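Local coordinates for purine nucleoside phosphorylase (PDB 5KO5), which catalyses the reversible phosphorolysis of purine nucleosides such as inosine and guanosine, giving the free base and ribose 1-phosphate, at residues L26-I31 and G76-V81; K39-I44 and N69-S74; I138-L143 and V193-G198; N146-G151 and V227-H232. All coordinates share one frame; numbering follows the deposited sequence.

Interaction 1: residues L26-I31 and G76-V81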
loop_
_atom_site.group_PDB
_atom_site.type_symbol
_atom_site.label_atom_id
_atom_site.label_comp_id
_atom_site.label_asym_id
_atom_site.label_seq_id
_atom_site.Cartn_x
_atom_site.Cartn_y
_atom_site.Cartn_z
ATOM N N LEU A 26 -21.214 -29.304 -13.880
ATOM C CA LEU A 26 -19.833 -29.018 -14.258
ATOM C C LEU A 26 -19.797 -27.680 -14.984
ATOM O O LEU A 26 -20.074 -27.621 -16.192
ATOM C CB LEU A 26 -19.276 -30.131 -15.148
ATOM C CG LEU A 26 -19.051 -31.462 -14.421
ATOM C CD1 LEU A 26 -18.489 -32.514 -15.364
ATOM C CD2 LEU A 26 -18.128 -31.266 -13.223
ATOM N N PRO A 27 -19.460 -26.587 -14.306
ATOM C CA PRO A 27 -19.617 -25.262 -14.913
ATOM C C PRO A 27 -18.460 -24.922 -15.840
ATOM O O PRO A 27 -17.307 -25.284 -15.591
ATOM C CB PRO A 27 -19.618 -24.328 -13.697
ATOM C CG PRO A 27 -18.716 -25.036 -12.717
ATOM C CD PRO A 27 -18.946 -26.516 -12.926
ATOM N N ASP A 28 -18.786 -24.202 -16.917
ATOM C CA ASP A 28 -17.793 -23.660 -17.837
ATOM C C ASP A 28 -17.524 -22.184 -17.598
ATOM O O ASP A 28 -16.486 -21.670 -18.036
ATOM C CB ASP A 28 -18.266 -23.827 -19.292
ATOM C CG ASP A 28 -18.415 -25.283 -19.707
ATOM O OD1 ASP A 28 -17.637 -26.137 -19.232
ATOM O OD2 ASP A 28 -19.315 -25.569 -20.521
ATOM N N ILE A 29 -18.437 -21.499 -16.919
ATOM C CA ILE A 29 -18.402 -20.055 -16.747
ATOM C C ILE A 29 -18.632 -19.748 -15.277
ATOM O O ILE A 29 -19.475 -20.372 -14.625
ATOM C CB ILE A 29 -19.504 -19.400 -17.613
ATOM C CG1 ILE A 29 -19.222 -19.651 -19.091
ATOM C CG2 ILE A 29 -19.601 -17.921 -17.340
ATOM C CD1 ILE A 29 -20.472 -19.630 -19.956
ATOM N N GLY A 30 -17.870 -18.796 -14.750
ATOM C CA GLY A 30 -18.061 -18.303 -13.401
ATOM C C GLY A 30 -18.561 -16.874 -13.450
ATOM O O GLY A 30 -18.268 -16.131 -14.390
ATOM N N ILE A 31 -19.351 -16.490 -12.449
ATOM C CA ILE A 31 -19.847 -15.116 -12.372
ATOM C C ILE A 31 -19.708 -14.584 -10.948
ATOM O O ILE A 31 -19.959 -15.290 -9.964
ATOM C CB ILE A 31 -21.273 -14.918 -12.947
ATOM C CG1 ILE A 31 -22.328 -15.580 -12.083
ATOM C CG2 ILE A 31 -21.395 -15.463 -14.372
ATOM C CD1 ILE A 31 -23.752 -15.309 -12.564
ATOM N N GLY A 76 -28.848 -19.508 -20.128
ATOM C CA GLY A 76 -28.684 -19.390 -21.571
ATOM C C GLY A 76 -28.068 -20.606 -22.219
ATOM O O GLY A 76 -27.297 -20.478 -23.179
ATOM N N GLY A 77 -28.383 -21.793 -21.710
ATOM C CA GLY A 77 -27.853 -23.021 -22.259
ATOM C C GLY A 77 -26.446 -23.371 -21.829
ATOM O O GLY A 77 -25.905 -24.377 -22.306
ATOM N N ARG A 78 -25.833 -22.583 -20.949
ATOM C CA ARG A 78 -24.480 -22.845 -20.483
ATOM C C ARG A 78 -24.493 -23.126 -18.987
ATOM O O ARG A 78 -25.322 -22.591 -18.244
ATOM C CB ARG A 78 -23.559 -21.655 -20.775
ATOM C CG ARG A 78 -23.542 -21.223 -22.238
ATOM C CD ARG A 78 -23.042 -22.335 -23.163
ATOM N NE ARG A 78 -21.791 -22.930 -22.692
ATOM C CZ ARG A 78 -20.577 -22.476 -22.995
ATOM N NH1 ARG A 78 -20.429 -21.407 -23.769
ATOM N NH2 ARG A 78 -19.504 -23.091 -22.517
ATOM N N LYS A 79 -23.561 -23.965 -18.545
ATOM C CA LYS A 79 -23.455 -24.323 -17.139
ATOM C C LYS A 79 -22.555 -23.313 -16.443
ATOM O O LYS A 79 -21.449 -23.028 -16.915
ATOM C CB LYS A 79 -22.885 -25.734 -17.001
ATOM C CG LYS A 79 -23.759 -26.791 -17.663
ATOM C CD LYS A 79 -23.076 -28.147 -17.716
ATOM C CE LYS A 79 -23.927 -29.160 -18.477
ATOM N NZ LYS A 79 -23.243 -30.476 -18.618
ATOM N N ILE A 80 -23.044 -22.738 -15.345
ATOM C CA ILE A 80 -22.336 -21.656 -14.679
ATOM C C ILE A 80 -22.253 -21.927 -13.183
ATOM O O ILE A 80 -22.990 -22.743 -12.626
ATOM C CB ILE A 80 -22.968 -20.268 -14.952
ATOM C CG1 ILE A 80 -24.261 -20.092 -14.160
ATOM C CG2 ILE A 80 -23.217 -20.054 -16.447
ATOM C CD1 ILE A 80 -24.116 -19.115 -13.023
ATOM N N VAL A 81 -21.323 -21.225 -12.538
ATOM C CA VAL A 81 -21.211 -21.189 -11.084
ATOM C C VAL A 81 -21.091 -19.730 -10.672
ATOM O O VAL A 81 -20.292 -18.985 -11.245
ATOM C CB VAL A 81 -20.016 -22.019 -10.566
ATOM C CG1 VAL A 81 -18.712 -21.635 -11.271
ATOM C CG2 VAL A 81 -19.873 -21.871 -9.060
HETATM O O HOH W 1 -22.948 -30.635 -15.667
HETATM O O HOH W 2 -21.886 -25.212 -20.591
#
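Asp28 and Ile29 share one acceptor on the neighbouring strand: Lys79 O takes the backbone N of Asp28 at 2.9 Å, from above the carbonyl plane, and a weak second bond from the N of Ile29. Beyond this fork the ladder is regular. Val81 N gives to Ile29 O (2.9 Å), and Val81 O accepts from Ile31 N (2.9 Å). Both carbonyls also receive a CA-H, Ile29 O from Ile80 CA at 3.1 Å and Val81 O from Gly30 CA. At the start of the pairing, Arg78 NH2 and Asp28 OD2 form a salt bridge of 3.2 Å. OD2 lies in the guanidinium plane, yet it is met on the anti side of its carboxylate, the two planes being 58° apart. A water next to this pair, also in the guanidinium plane, donates to Asp28 OD2 (2.6 Å) and accepts from Arg78 NE and from the N of Lys79, leaving OD2 gripped twice. Arg78 NH1 turns to a weak bond with Pro285 O, and Asp28 OD1 to a long, weak ion pair with Arg111. Ile29 CD1 sits over the centre of the guanidinium. On the exposed side the extended Lys79 chain passes Leu26 O, and a second water accepts from both Lys79 NZ and Leu26 N. Pro27 CG rests on Val81 CG1 at 3.7 Å, while Ile29 and Ile80 share a face of the sheet. Strand 29-32 also pairs in parallel with strand 112-121, an arrangement typical of the central mixed sheet of the nucleoside phosphorylase alpha/beta fold.

Interaction 2: residues K39-I44 and N69-S74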
loop_
_atom_site.group_PDB
_atom_site.type_symbol
_atom_site.label_atom_id
_atom_site.label_comp_id
_atom_site.label_asym_id
_atom_site.label_seq_id
_atom_site.Cartn_x
_atom_site.Cartn_y
_atom_site.Cartn_z
ATOM N N LYS A 39 -29.227 -10.219 -9.565
ATOM C CA LYS A 39 -30.509 -10.869 -9.816
ATOM C C LYS A 39 -30.397 -12.000 -10.834
ATOM O O LYS A 39 -31.208 -12.929 -10.802
ATOM C CB LYS A 39 -31.582 -9.850 -10.203
ATOM N N LEU A 40 -29.398 -11.959 -11.724
ATOM C CA LEU A 40 -29.193 -13.077 -12.645
ATOM C C LEU A 40 -28.991 -14.384 -11.890
ATOM O O LEU A 40 -29.449 -15.443 -12.334
ATOM C CB LEU A 40 -27.998 -12.811 -13.562
ATOM C CG LEU A 40 -27.689 -13.907 -14.593
ATOM C CD1 LEU A 40 -28.872 -14.126 -15.532
ATOM C CD2 LEU A 40 -26.437 -13.565 -15.379
ATOM N N ILE A 41 -28.305 -14.324 -10.745
ATOM C CA ILE A 41 -28.118 -15.510 -9.915
ATOM C C ILE A 41 -29.463 -16.076 -9.481
ATOM O O ILE A 41 -29.639 -17.297 -9.386
ATOM C CB ILE A 41 -27.214 -15.177 -8.712
ATOM C CG1 ILE A 41 -25.864 -14.651 -9.195
ATOM C CG2 ILE A 41 -27.024 -16.393 -7.818
ATOM C CD1 ILE A 41 -24.954 -14.177 -8.076
ATOM N N GLU A 42 -30.437 -15.201 -9.219
ATOM C CA GLU A 42 -31.765 -15.664 -8.839
ATOM C C GLU A 42 -32.498 -16.343 -9.989
ATOM O O GLU A 42 -33.479 -17.055 -9.747
ATOM C CB GLU A 42 -32.598 -14.503 -8.289
ATOM N N GLU A 43 -32.044 -16.151 -11.228
ATOM C CA GLU A 43 -32.696 -16.721 -12.399
ATOM C C GLU A 43 -31.951 -17.917 -12.979
ATOM O O GLU A 43 -32.289 -18.374 -14.076
ATOM C CB GLU A 43 -32.901 -15.647 -13.471
ATOM C CG GLU A 43 -33.806 -14.508 -13.034
ATOM C CD GLU A 43 -35.212 -14.970 -12.706
ATOM O OE1 GLU A 43 -35.686 -15.941 -13.336
ATOM O OE2 GLU A 43 -35.840 -14.363 -11.814
ATOM N N ILE A 44 -30.942 -18.433 -12.275
ATOM C CA ILE A 44 -30.248 -19.628 -12.737
ATOM C C ILE A 44 -31.211 -20.810 -12.749
ATOM O O ILE A 44 -31.974 -21.028 -11.798
ATOM C CB ILE A 44 -29.035 -19.885 -11.829
ATOM C CG1 ILE A 44 -28.022 -18.749 -11.966
ATOM C CG2 ILE A 44 -28.383 -21.197 -12.167
ATOM C CD1 ILE A 44 -26.922 -18.797 -10.936
ATOM N N ASN A 69 -23.364 -17.871 -0.631
ATOM C CA ASN A 69 -23.712 -19.123 -1.289
ATOM C C ASN A 69 -22.989 -19.218 -2.620
ATOM O O ASN A 69 -22.787 -18.209 -3.300
ATOM C CB ASN A 69 -25.205 -19.185 -1.628
ATOM C CG ASN A 69 -26.093 -19.215 -0.408
ATOM O OD1 ASN A 69 -25.829 -19.940 0.556
ATOM N ND2 ASN A 69 -27.165 -18.439 -0.448
ATOM N N LEU A 70 -22.598 -20.436 -2.980
ATOM C CA LEU A 70 -22.241 -20.767 -4.351
ATOM C C LEU A 70 -23.488 -21.320 -5.028
ATOM O O LEU A 70 -24.145 -22.212 -4.484
ATOM C CB LEU A 70 -21.152 -21.836 -4.346
ATOM C CG LEU A 70 -20.056 -21.765 -5.403
ATOM C CD1 LEU A 70 -19.290 -20.449 -5.300
ATOM C CD2 LEU A 70 -19.114 -22.949 -5.235
ATOM N N VAL A 71 -23.824 -20.786 -6.198
ATOM C CA VAL A 71 -25.023 -21.192 -6.927
ATOM C C VAL A 71 -24.597 -21.743 -8.281
ATOM O O VAL A 71 -23.918 -21.053 -9.052
ATOM C CB VAL A 71 -26.012 -20.027 -7.086
ATOM C CG1 VAL A 71 -27.298 -20.503 -7.753
ATOM C CG2 VAL A 71 -26.303 -19.386 -5.730
ATOM N N LEU A 72 -24.983 -22.985 -8.568
ATOM C CA LEU A 72 -24.651 -23.635 -9.825
ATOM C C LEU A 72 -25.924 -23.983 -10.578
ATOM O O LEU A 72 -26.947 -24.326 -9.977
ATOM C CB LEU A 72 -23.846 -24.923 -9.601
ATOM C CG LEU A 72 -22.459 -24.718 -8.988
ATOM C CD1 LEU A 72 -22.495 -24.908 -7.481
ATOM C CD2 LEU A 72 -21.448 -25.645 -9.635
ATOM N N GLY A 73 -25.845 -23.905 -11.903
ATOM C CA GLY A 73 -26.988 -24.254 -12.735
ATOM C C GLY A 73 -26.756 -23.825 -14.164
ATOM O O GLY A 73 -25.614 -23.711 -14.612
ATOM N N SER A 74 -27.853 -23.576 -14.873
ATOM C CA SER A 74 -27.801 -23.254 -16.292
ATOM C C SER A 74 -28.333 -21.852 -16.536
ATOM O O SER A 74 -29.383 -21.478 -15.998
ATOM C CB SER A 74 -28.608 -24.263 -17.117
ATOM O OG SER A 74 -27.987 -25.538 -17.110
#
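Ile44 reaches Gly73 with its CG2 methyl and Val71 with its CD1 methyl, and these two branches make the tight part of the contact. CG2, anti to the backbone N, comes within 3.4 Å of Gly73 CA and 3.6 Å of Ser74 N, a close fit over a residue that has no side chain. CD1 meets Val71 CG1 at 3.6 Å. Ile41 also packs on Val71, its CG2 lying 3.7 Å from Val71 CG2. The two isoleucines thus hold both methyls of one valine, the pairs meeting at a slant. No hydrogen bond crosses the contact; the side-chain contacts are all apolar, and Ile80 and Ala82 of strand 78-84 also touch Ile44 and Ile41 respectively. Leu40 packs instead on helix 259-283. The side of Lys39, Glu42 and Glu43 is looser. Glu42 and Glu43 point away from the strand, Glu43 into an exposed position, and the side chains of Lys39 and Glu42 are not modelled beyond CB, which is consistent with disorder there. The helix itself is weakly bonded. Here, a short helical turn following strand 29-32 lies against strand 69-75, the first arm of the antiparallel beta hairpin that strand 78-84 completes.

Interaction 3: residues I138-L143 and V193-G198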
loop_
_atom_site.group_PDB
_atom_site.type_symbol
_atom_site.label_atom_id
_atom_site.label_comp_id
_atom_site.label_asym_id
_atom_site.label_seq_id
_atom_site.Cartn_x
_atom_site.Cartn_y
_atom_site.Cartn_z
ATOM N N ILE A 138 -5.008 -0.145 -12.568
ATOM C CA ILE A 138 -3.929 0.341 -11.710
ATOM C C ILE A 138 -4.202 -0.202 -10.317
ATOM O O ILE A 138 -5.192 0.166 -9.674
ATOM C CB ILE A 138 -3.811 1.865 -11.708
ATOM C CG1 ILE A 138 -3.496 2.338 -13.133
ATOM C CG2 ILE A 138 -2.709 2.297 -10.732
ATOM C CD1 ILE A 138 -3.362 3.825 -13.289
ATOM N N ASN A 139 -3.351 -1.109 -9.870
ATOM C CA ASN A 139 -3.577 -1.905 -8.661
ATOM C C ASN A 139 -2.767 -1.272 -7.539
ATOM O O ASN A 139 -1.641 -1.680 -7.271
ATOM C CB ASN A 139 -3.084 -3.312 -8.978
ATOM C CG ASN A 139 -3.248 -4.300 -7.847
ATOM O OD1 ASN A 139 -3.850 -4.026 -6.805
ATOM N ND2 ASN A 139 -2.694 -5.500 -8.060
ATOM N N PHE A 140 -3.347 -0.273 -6.867
ATOM C CA PHE A 140 -2.612 0.365 -5.780
ATOM C C PHE A 140 -2.231 -0.615 -4.682
ATOM O O PHE A 140 -1.074 -0.561 -4.226
ATOM C CB PHE A 140 -3.365 1.598 -5.268
ATOM C CG PHE A 140 -3.351 2.746 -6.245
ATOM C CD1 PHE A 140 -2.220 3.544 -6.375
ATOM C CD2 PHE A 140 -4.443 2.998 -7.060
ATOM C CE1 PHE A 140 -2.197 4.593 -7.284
ATOM C CE2 PHE A 140 -4.423 4.038 -7.966
ATOM C CZ PHE A 140 -3.302 4.841 -8.072
ATOM N N PRO A 141 -3.102 -1.523 -4.229
ATOM C CA PRO A 141 -2.641 -2.535 -3.265
ATOM C C PRO A 141 -1.469 -3.348 -3.790
ATOM O O PRO A 141 -0.518 -3.611 -3.040
ATOM C CB PRO A 141 -3.905 -3.383 -3.019
ATOM C CG PRO A 141 -5.047 -2.378 -3.242
ATOM C CD PRO A 141 -4.561 -1.629 -4.469
ATOM N N GLY A 142 -1.496 -3.747 -5.062
ATOM C CA GLY A 142 -0.396 -4.533 -5.606
ATOM C C GLY A 142 0.919 -3.775 -5.590
ATOM O O GLY A 142 1.955 -4.304 -5.181
ATOM N N LEU A 143 0.901 -2.524 -6.045
ATOM C CA LEU A 143 2.123 -1.733 -5.972
ATOM C C LEU A 143 2.606 -1.626 -4.536
ATOM O O LEU A 143 3.817 -1.641 -4.275
ATOM C CB LEU A 143 1.883 -0.343 -6.561
ATOM C CG LEU A 143 1.536 -0.290 -8.054
ATOM C CD1 LEU A 143 1.219 1.134 -8.431
ATOM C CD2 LEU A 143 2.694 -0.800 -8.899
ATOM N N VAL A 193 -9.766 2.215 -17.870
ATOM C CA VAL A 193 -8.812 1.671 -16.909
ATOM C C VAL A 193 -9.391 1.811 -15.507
ATOM O O VAL A 193 -9.858 2.893 -15.125
ATOM C CB VAL A 193 -7.472 2.422 -17.004
ATOM C CG1 VAL A 193 -6.518 1.991 -15.878
ATOM C CG2 VAL A 193 -6.838 2.205 -18.369
ATOM N N TYR A 194 -9.337 0.727 -14.734
ATOM C CA TYR A 194 -9.909 0.662 -13.389
ATOM C C TYR A 194 -8.816 0.841 -12.337
ATOM O O TYR A 194 -7.848 0.073 -12.297
ATOM C CB TYR A 194 -10.586 -0.698 -13.213
ATOM C CG TYR A 194 -11.276 -0.977 -11.894
ATOM C CD1 TYR A 194 -10.563 -1.474 -10.807
ATOM C CD2 TYR A 194 -12.657 -0.832 -11.769
ATOM C CE1 TYR A 194 -11.200 -1.768 -9.615
ATOM C CE2 TYR A 194 -13.309 -1.126 -10.576
ATOM C CZ TYR A 194 -12.571 -1.592 -9.508
ATOM O OH TYR A 194 -13.202 -1.900 -8.335
ATOM N N ALA A 195 -8.977 1.833 -11.468
ATOM C CA ALA A 195 -8.080 1.975 -10.326
ATOM C C ALA A 195 -8.675 1.230 -9.146
ATOM O O ALA A 195 -9.834 1.457 -8.795
ATOM C CB ALA A 195 -7.925 3.443 -9.941
ATOM N N PHE A 196 -7.867 0.372 -8.511
ATOM C CA PHE A 196 -8.290 -0.366 -7.323
ATOM C C PHE A 196 -7.885 0.438 -6.092
ATOM O O PHE A 196 -6.692 0.578 -5.798
ATOM C CB PHE A 196 -7.647 -1.751 -7.340
ATOM C CG PHE A 196 -7.975 -2.632 -6.147
ATOM C CD1 PHE A 196 -9.120 -2.442 -5.366
ATOM C CD2 PHE A 196 -7.108 -3.674 -5.815
ATOM C CE1 PHE A 196 -9.380 -3.275 -4.274
ATOM C CE2 PHE A 196 -7.370 -4.514 -4.721
ATOM C CZ PHE A 196 -8.522 -4.317 -3.956
ATOM N N ASN A 197 -8.891 1.018 -5.420
ATOM C CA ASN A 197 -8.770 1.614 -4.088
ATOM C C ASN A 197 -9.166 0.559 -3.072
ATOM O O ASN A 197 -10.305 0.090 -3.075
ATOM C CB ASN A 197 -9.747 2.787 -3.988
ATOM C CG ASN A 197 -9.944 3.279 -2.565
ATOM O OD1 ASN A 197 -9.043 3.167 -1.732
ATOM N ND2 ASN A 197 -11.122 3.853 -2.285
ATOM N N GLY A 198 -8.231 0.161 -2.214
ATOM C CA GLY A 198 -8.554 -0.853 -1.227
ATOM C C GLY A 198 -9.811 -0.546 -0.431
ATOM O O GLY A 198 -10.550 -1.454 -0.060
#
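Pro141 lies over one face of the Phe196 ring, its CG 3.4 Å above the plane and shifted toward the CD2-CE2 rim, a CH-pi contact. The setting is the end of a parallel strand pair, where strand 131-139 gives way to the helix 140-143 that Asn139 N-caps. At the edge of the Phe196 ring Asn139 OD1 stands 3.4 Å from Phe196 CD2; the amide and ring point the same way, with planes 28° apart. The Phe140 ring carries Ile138 CG2 of its own segment over one face, toward the rim, and Phe196 O in plane at its edge, 3.5 Å from Phe140 CD2. Ala195 CB lies near that edge too, 4.1 Å from Phe140 CE2. The ladder is secured by Ile138 N to Tyr194 O and by Phe196 N to Ile138 O, both 2.9 Å, the latter nearly straight at 173°. On the side of Ile138 and Ala195, Ile138 CG1 meets Val193 CG1. Tyr194 directs its OH to Ser222 N, and its nearest side-chain atom is about 6 Å from the bound cytosine. Two other subunits of the trimer close in: Glu207 of the second subunit accepts from Asn139 N, and Leu145 of the third packs on Phe196. Asn139 CG is anti to its backbone N (chi1 -179°). At the end of this side chain OD1 accepts Gly142 N at 2.9 Å, the donor standing well above the amide plane.

Interaction 4: residues N146-G151 and V227-H232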
loop_
_atom_site.group_PDB
_atom_site.type_symbol
_atom_site.label_atom_id
_atom_site.label_comp_id
_atom_site.label_asym_id
_atom_site.label_seq_id
_atom_site.Cartn_x
_atom_site.Cartn_y
_atom_site.Cartn_z
ATOM N N ASN A 146 0.443 -5.281 -1.102
ATOM C CA ASN A 146 -0.788 -5.988 -0.764
ATOM C C ASN A 146 -1.422 -6.673 -1.975
ATOM O O ASN A 146 -2.635 -6.892 -2.005
ATOM C CB ASN A 146 -1.773 -5.054 -0.057
ATOM C CG ASN A 146 -1.461 -4.879 1.417
ATOM O OD1 ASN A 146 -0.872 -5.763 2.058
ATOM N ND2 ASN A 146 -1.860 -3.746 1.974
ATOM N N ASN A 147 -0.633 -7.033 -2.982
ATOM C CA ASN A 147 -1.160 -7.815 -4.097
ATOM C C ASN A 147 -1.777 -9.103 -3.558
ATOM O O ASN A 147 -1.264 -9.711 -2.608
ATOM C CB ASN A 147 0.005 -8.144 -5.041
ATOM C CG ASN A 147 -0.433 -8.640 -6.416
ATOM O OD1 ASN A 147 -1.002 -9.736 -6.557
ATOM N ND2 ASN A 147 -0.113 -7.854 -7.450
ATOM N N VAL A 148 -2.885 -9.525 -4.181
ATOM C CA VAL A 148 -3.560 -10.763 -3.787
ATOM C C VAL A 148 -2.664 -11.995 -3.909
ATOM O O VAL A 148 -2.935 -13.012 -3.259
ATOM C CB VAL A 148 -4.883 -10.906 -4.577
ATOM C CG1 VAL A 148 -4.596 -11.211 -6.035
ATOM C CG2 VAL A 148 -5.767 -11.992 -3.964
ATOM N N LEU A 149 -1.585 -11.927 -4.710
ATOM C CA LEU A 149 -0.668 -13.055 -4.851
ATOM C C LEU A 149 0.535 -13.010 -3.907
ATOM O O LEU A 149 1.360 -13.936 -3.956
ATOM C CB LEU A 149 -0.194 -13.188 -6.313
ATOM C CG LEU A 149 -1.205 -13.809 -7.278
ATOM C CD1 LEU A 149 -0.688 -13.679 -8.707
ATOM C CD2 LEU A 149 -1.456 -15.287 -6.922
ATOM N N VAL A 150 0.661 -11.991 -3.046
ATOM C CA VAL A 150 1.756 -12.017 -2.081
ATOM C C VAL A 150 1.629 -13.254 -1.212
ATOM O O VAL A 150 0.552 -13.544 -0.669
ATOM C CB VAL A 150 1.768 -10.732 -1.240
ATOM C CG1 VAL A 150 2.727 -10.893 -0.046
ATOM C CG2 VAL A 150 2.202 -9.550 -2.071
ATOM N N GLY A 151 2.744 -13.972 -1.048
ATOM C CA GLY A 151 2.782 -15.231 -0.343
ATOM C C GLY A 151 3.460 -16.270 -1.208
ATOM O O GLY A 151 3.861 -15.995 -2.345
ATOM N N VAL A 227 -9.541 -10.753 -10.657
ATOM C CA VAL A 227 -8.932 -10.755 -11.983
ATOM C C VAL A 227 -7.546 -11.378 -11.936
ATOM O O VAL A 227 -7.176 -12.173 -12.811
ATOM C CB VAL A 227 -8.875 -9.324 -12.554
ATOM C CG1 VAL A 227 -8.047 -9.301 -13.832
ATOM C CG2 VAL A 227 -10.278 -8.790 -12.823
ATOM N N ILE A 228 -6.754 -11.022 -10.923
ATOM C CA ILE A 228 -5.383 -11.509 -10.849
ATOM C C ILE A 228 -5.359 -13.003 -10.563
ATOM O O ILE A 228 -4.592 -13.745 -11.181
ATOM C CB ILE A 228 -4.594 -10.687 -9.822
ATOM C CG1 ILE A 228 -4.331 -9.299 -10.407
ATOM C CG2 ILE A 228 -3.287 -11.385 -9.420
ATOM C CD1 ILE A 228 -3.719 -8.293 -9.416
ATOM N N ILE A 229 -6.206 -13.476 -9.643
ATOM C CA ILE A 229 -6.229 -14.912 -9.363
ATOM C C ILE A 229 -6.679 -15.681 -10.596
ATOM O O ILE A 229 -6.105 -16.724 -10.934
ATOM C CB ILE A 229 -7.096 -15.220 -8.123
ATOM C CG1 ILE A 229 -6.523 -14.538 -6.876
ATOM C CG2 ILE A 229 -7.186 -16.741 -7.916
ATOM C CD1 ILE A 229 -5.048 -14.873 -6.574
ATOM N N ALA A 230 -7.691 -15.167 -11.300
ATOM C CA ALA A 230 -8.157 -15.813 -12.526
ATOM C C ALA A 230 -7.055 -15.837 -13.583
ATOM O O ALA A 230 -6.781 -16.885 -14.188
ATOM C CB ALA A 230 -9.395 -15.086 -13.052
ATOM N N CYS A 231 -6.408 -14.688 -13.810
ATOM C CA CYS A 231 -5.342 -14.610 -14.803
ATOM C C CYS A 231 -4.209 -15.567 -14.456
ATOM O O CYS A 231 -3.660 -16.248 -15.332
ATOM C CB CYS A 231 -4.838 -13.167 -14.868
ATOM S SG CYS A 231 -3.513 -12.881 -16.066
ATOM N N HIS A 232 -3.868 -15.650 -13.170
ATOM C CA HIS A 232 -2.795 -16.528 -12.726
ATOM C C HIS A 232 -3.068 -17.982 -13.112
ATOM O O HIS A 232 -2.146 -18.704 -13.510
ATOM C CB HIS A 232 -2.634 -16.343 -11.213
ATOM C CG HIS A 232 -1.615 -17.231 -10.582
ATOM N ND1 HIS A 232 -1.954 -18.394 -9.925
ATOM C CD2 HIS A 232 -0.273 -17.102 -10.459
ATOM C CE1 HIS A 232 -0.858 -18.954 -9.440
ATOM N NE2 HIS A 232 0.177 -18.196 -9.757
#
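Leu149 sets a methyl squarely on an imidazole: CD2 lies over the centre of the His232 ring, 4.2 Å from its centroid and 10° off the normal, in a CH-pi contact. Its other methyl, CD1, is 3.9 Å from His232 CD2. Most of the rest is apolar, with no hydrogen bond between loop and helix; the Asn147 amide also lies against Ile228. Ile228 CG2 is wedged between Leu149 CD1 (3.5 Å) and Val148 CG1 (3.6 Å). Beside it Ile229 CD1, folded back by a chi2 of -55°, fits between Val148 CG1 and Leu149 CD2, at 3.6 Å from the latter. The loop is shaped from within. Asn147 OD1 accepts Leu149 N on a lone pair in the carbonyl plane, at 2.9 Å and an N-H...O angle of 167°, while Asn147 O takes Val150 N. The ring of His232 is itself held by a hydrogen bond from NE2 to Asn153 OD1, and Arg103 of helix 95-108 packs against both it and Leu149. Asn147 ND2 bonds to Thr201 of a second subunit, and Leu149 touches Pro200 there. The arrangement is an Asx turn overlapping a type I beta turn, placed between helix 224-232 and the subunit interface of the trimer.

How the interactions relate
From the N terminus, strand 29-32 and the short helix 39-42 enter first, and both pack on the hairpin formed by strands 69-75 and 78-84. Interaction 2 closes the shorter loop, and interaction 1 encloses it. The two touch through Ile80, which packs on Ile44 and whose N probably bonds to Gly73 O. Interactions 3 and 4 follow in series, interaction 3 lying across the chain's centre from interactions 1 and 2. Their segments alternate along the chain, and they meet where Asn139 packs on Ile228 and Asn147 and where Pro141 O probably accepts from Asn146 N. Together they join the ends of strands 131-139 and 189-196, the following loop and helix 224-232 next to the second subunit.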